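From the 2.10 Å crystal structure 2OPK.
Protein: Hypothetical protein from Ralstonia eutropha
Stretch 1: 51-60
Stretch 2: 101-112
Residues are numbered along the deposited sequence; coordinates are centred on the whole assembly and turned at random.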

# COMPACT_ATOMS: atom_id res chain seq x y z
N SER B 51 19.75 -0.59 -1.01
CA SER B 51 19.26 0.16 -2.19
C SER B 51 19.53 1.65 -2.07
O SER B 51 19.50 2.18 -0.97
CB SER B 51 17.75 -0.08 -2.38
OG SER B 51 17.15 0.82 -3.32
N PRO B 52 19.81 2.33 -3.20
CA PRO B 52 19.93 3.79 -3.18
C PRO B 52 18.58 4.51 -3.09
O PRO B 52 18.55 5.71 -2.94
CB PRO B 52 20.61 4.11 -4.51
CG PRO B 52 20.25 2.96 -5.40
CD PRO B 52 20.06 1.77 -4.54
N GLN B 53 17.48 3.77 -3.23
CA GLN B 53 16.12 4.29 -3.02
C GLN B 53 15.57 3.89 -1.64
O GLN B 53 16.02 2.91 -1.02
CB GLN B 53 15.18 3.74 -4.08
CG GLN B 53 15.34 4.29 -5.49
CD GLN B 53 14.25 3.76 -6.41
OE1 GLN B 53 14.17 2.55 -6.68
NE2 GLN B 53 13.39 4.66 -6.87
N ASP B 54 14.62 4.67 -1.13
CA ASP B 54 13.87 4.28 0.07
C ASP B 54 12.91 3.19 -0.37
O ASP B 54 12.54 3.13 -1.54
CB ASP B 54 13.05 5.44 0.61
CG ASP B 54 13.84 6.36 1.50
OD1 ASP B 54 15.08 6.38 1.46
OD2 ASP B 54 13.16 7.05 2.28
N GLU B 55 12.52 2.33 0.56
CA GLU B 55 11.47 1.33 0.36
C GLU B 55 10.48 1.42 1.51
O GLU B 55 10.88 1.63 2.67
CB GLU B 55 12.05 -0.08 0.26
CG GLU B 55 10.97 -1.15 -0.05
CD GLU B 55 11.51 -2.57 -0.19
OE1 GLU B 55 12.76 -2.75 -0.21
OE2 GLU B 55 10.66 -3.51 -0.28
N TRP B 56 9.19 1.30 1.18
CA TRP B 56 8.10 1.24 2.14
C TRP B 56 7.42 -0.08 1.78
O TRP B 56 7.05 -0.28 0.63
CB TRP B 56 7.15 2.45 1.99
CG TRP B 56 6.00 2.38 2.98
CD1 TRP B 56 5.98 2.91 4.23
CD2 TRP B 56 4.76 1.70 2.81
NE1 TRP B 56 4.78 2.60 4.86
CE2 TRP B 56 4.03 1.85 4.01
CE3 TRP B 56 4.17 0.98 1.76
CZ2 TRP B 56 2.78 1.30 4.19
CZ3 TRP B 56 2.92 0.45 1.95
CH2 TRP B 56 2.24 0.61 3.14
N VAL B 57 7.26 -0.98 2.72
CA VAL B 57 6.77 -2.33 2.39
C VAL B 57 5.83 -2.81 3.47
O VAL B 57 6.09 -2.63 4.66
CB VAL B 57 7.94 -3.33 2.17
CG1 VAL B 57 8.87 -3.45 3.42
CG2 VAL B 57 7.44 -4.68 1.74
N MSE B 58 4.73 -3.43 3.04
CA MSE B 58 3.71 -3.91 3.95
C MSE B 58 3.24 -5.31 3.60
O MSE B 58 3.07 -5.65 2.44
CB MSE B 58 2.49 -2.98 3.88
CG MSE B 58 1.41 -3.27 4.94
SE MSE B 58 -0.11 -2.00 4.81
CE MSE B 58 -0.45 -2.20 3.07
N VAL B 59 2.97 -6.10 4.64
CA VAL B 59 2.35 -7.43 4.48
C VAL B 59 0.87 -7.20 4.39
O VAL B 59 0.30 -6.56 5.26
CB VAL B 59 2.64 -8.36 5.67
CG1 VAL B 59 1.93 -9.68 5.48
CG2 VAL B 59 4.17 -8.55 5.85
N VAL B 60 0.25 -7.70 3.33
CA VAL B 60 -1.18 -7.54 3.10
C VAL B 60 -1.94 -8.84 3.37
O VAL B 60 -3.11 -8.82 3.79
CB VAL B 60 -1.44 -7.02 1.66
CG1 VAL B 60 -2.83 -6.56 1.51
CG2 VAL B 60 -0.56 -5.82 1.37
N PRO B 101 0.30 -18.29 0.74
CA PRO B 101 1.04 -17.14 0.18
C PRO B 101 1.09 -15.91 1.08
O PRO B 101 0.16 -15.63 1.84
CB PRO B 101 0.28 -16.83 -1.14
CG PRO B 101 -0.42 -18.03 -1.49
CD PRO B 101 -0.76 -18.75 -0.18
N THR B 102 2.21 -15.20 1.01
CA THR B 102 2.39 -13.94 1.65
C THR B 102 2.43 -12.92 0.50
O THR B 102 3.31 -12.97 -0.36
CB THR B 102 3.66 -13.89 2.50
OG1 THR B 102 3.54 -14.81 3.59
CG2 THR B 102 3.86 -12.51 3.09
N VAL B 103 1.43 -12.04 0.47
CA VAL B 103 1.37 -10.97 -0.53
C VAL B 103 1.75 -9.66 0.13
O VAL B 103 1.19 -9.30 1.17
CB VAL B 103 -0.07 -10.83 -1.15
CG1 VAL B 103 -0.10 -9.70 -2.17
CG2 VAL B 103 -0.52 -12.16 -1.76
N TRP B 104 2.68 -8.95 -0.50
CA TRP B 104 3.20 -7.67 -0.00
C TRP B 104 2.90 -6.57 -0.99
O TRP B 104 2.71 -6.83 -2.18
CB TRP B 104 4.70 -7.67 0.09
CG TRP B 104 5.40 -8.85 0.71
CD1 TRP B 104 5.48 -10.10 0.22
CD2 TRP B 104 6.16 -8.85 1.93
NE1 TRP B 104 6.24 -10.89 1.04
CE2 TRP B 104 6.66 -10.15 2.11
CE3 TRP B 104 6.45 -7.87 2.89
CZ2 TRP B 104 7.47 -10.49 3.20
CZ3 TRP B 104 7.26 -8.20 3.96
CH2 TRP B 104 7.75 -9.50 4.12
N LEU B 105 2.91 -5.35 -0.48
CA LEU B 105 2.84 -4.14 -1.30
C LEU B 105 4.09 -3.38 -0.98
O LEU B 105 4.40 -3.15 0.20
CB LEU B 105 1.62 -3.30 -0.93
CG LEU B 105 1.41 -2.05 -1.79
CD1 LEU B 105 1.05 -2.41 -3.24
CD2 LEU B 105 0.32 -1.22 -1.18
N ALA B 106 4.85 -3.03 -2.01
CA ALA B 106 6.13 -2.38 -1.84
C ALA B 106 6.24 -1.13 -2.70
O ALA B 106 5.80 -1.12 -3.87
CB ALA B 106 7.26 -3.36 -2.14
N VAL B 107 6.80 -0.07 -2.11
CA VAL B 107 6.99 1.21 -2.81
C VAL B 107 8.46 1.57 -2.73
O VAL B 107 9.05 1.55 -1.67
CB VAL B 107 6.13 2.35 -2.24
CG1 VAL B 107 6.24 3.66 -3.09
CG2 VAL B 107 4.63 1.91 -2.13
N HIS B 108 9.03 1.86 -3.89
CA HIS B 108 10.40 2.27 -4.04
C HIS B 108 10.40 3.69 -4.52
O HIS B 108 9.73 4.03 -5.48
CB HIS B 108 11.08 1.33 -5.05
CG HIS B 108 11.09 -0.11 -4.63
ND1 HIS B 108 12.07 -0.65 -3.81
CD2 HIS B 108 10.21 -1.12 -4.88
CE1 HIS B 108 11.80 -1.93 -3.60
NE2 HIS B 108 10.69 -2.24 -4.25
N CYS B 109 11.13 4.56 -3.84
CA CYS B 109 11.19 5.95 -4.21
C CYS B 109 12.51 6.61 -3.81
O CYS B 109 13.31 6.01 -3.07
CB CYS B 109 10.02 6.68 -3.57
SG CYS B 109 10.13 6.77 -1.81
N ASP B 110 12.72 7.85 -4.26
CA ASP B 110 13.96 8.60 -4.00
C ASP B 110 14.22 8.76 -2.52
O ASP B 110 13.27 8.84 -1.73
CB ASP B 110 13.93 9.99 -4.66
CG ASP B 110 13.93 9.93 -6.19
OD1 ASP B 110 14.46 8.96 -6.77
OD2 ASP B 110 13.37 10.85 -6.82
N ALA B 111 15.49 8.81 -2.13
CA ALA B 111 15.83 9.08 -0.74
C ALA B 111 15.54 10.56 -0.46
O ALA B 111 15.40 10.97 0.70
CB ALA B 111 17.27 8.76 -0.48
N ALA B 112 15.50 11.33 -1.56
CA ALA B 112 15.10 12.74 -1.63
C ALA B 112 13.62 12.94 -1.32
O ALA B 112 13.27 13.83 -0.54
CB ALA B 112 15.40 13.30 -3.08
O HOH W 1 14.07 0.64 -2.80
O HOH W 2 17.47 8.00 -4.58
O HOH W 3 10.77 -4.94 -2.56

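Strands 54-60 and 102-109 of one chain run antiparallel, their axes 171° apart in direction and 4.6 Å apart at closest approach. Narrow and wide pairs alternate along the ladder. Asp54 with Cys109, Trp56 with Val107 and Met58 with Leu105 are hydrogen-bonded pairs, each joined by two reciprocal backbone bonds: Trp56 N to Val107 O is 2.9 Å and Val107 N to Trp56 O 2.8 Å, while Met58 N to Leu105 O and Leu105 N to Met58 O are both 2.9 Å. These four bonds are nearly uniform, with angles of 160-162° at hydrogen. The Asp54 pair is less regular: Asp54 N to Cys109 O is short at 2.7 Å but bent to 133°, whereas Cys109 N to Asp54 O is longer, 3.1 Å, and straighter at 166°. A further bond, Val60 N to Val103 O at 2.8 Å, extends the ladder at its other end. In the intervening non-hydrogen-bonded pairs the alpha carbons draw together, as close as 4.3 Å between Val57 CA and Ala106 CA, and CA-H...O contacts supplement the amide bonds; Glu55 CA lies 3.2 Å from Val107 O, for example.

Side chains alternate between the two faces of the sheet. One face carries Glu55, Val57 and Val59 opposite His108, Ala106 and Trp104. Here the Trp104 indole gathers both valines: Val59 CG2 sits over one face of its six-membered ring, 4.0 Å from the centroid in a CH-pi contact, and Val57 CG2 packs obliquely, 3.5 Å from Trp104 CE3. Val57 CG2 also reaches Ala106 CB at 4.1 Å, so this one methyl touches two neighbours on the partner strand. Farther along, the face turns polar. Glu55 CD approaches His108 CE1 to 3.5 Å, and water 3 links the two side chains, donating to Glu55 OE2 at 2.7 Å and accepting a weak bond from His108 NE2 at 3.2 Å.

The other face, with Trp56 and Met58 opposite Val107 and Leu105, is buried and largely apolar. Trp56 CE3 meets Val107 CG2 at 4.0 Å, and Leu105 CD2 lies 4.4 Å from both Trp56 CZ3 and selenomethionine Met58 CE. Asp54 shares this face, its CB 4.0 Å from Cys109 SG; its carboxylate is hydrogen-bonded elsewhere in the structure.

Beyond the ladder, Gln53 N bonds Ser51 OG at 3.0 Å. Water 1 joins Ser51 OG (3.1 Å), Asp54 O (3.2 Å) and His108 ND1 (2.6 Å), and water 2 bridges Pro52 O (3.0 Å) to Ala111 N (3.3 Å).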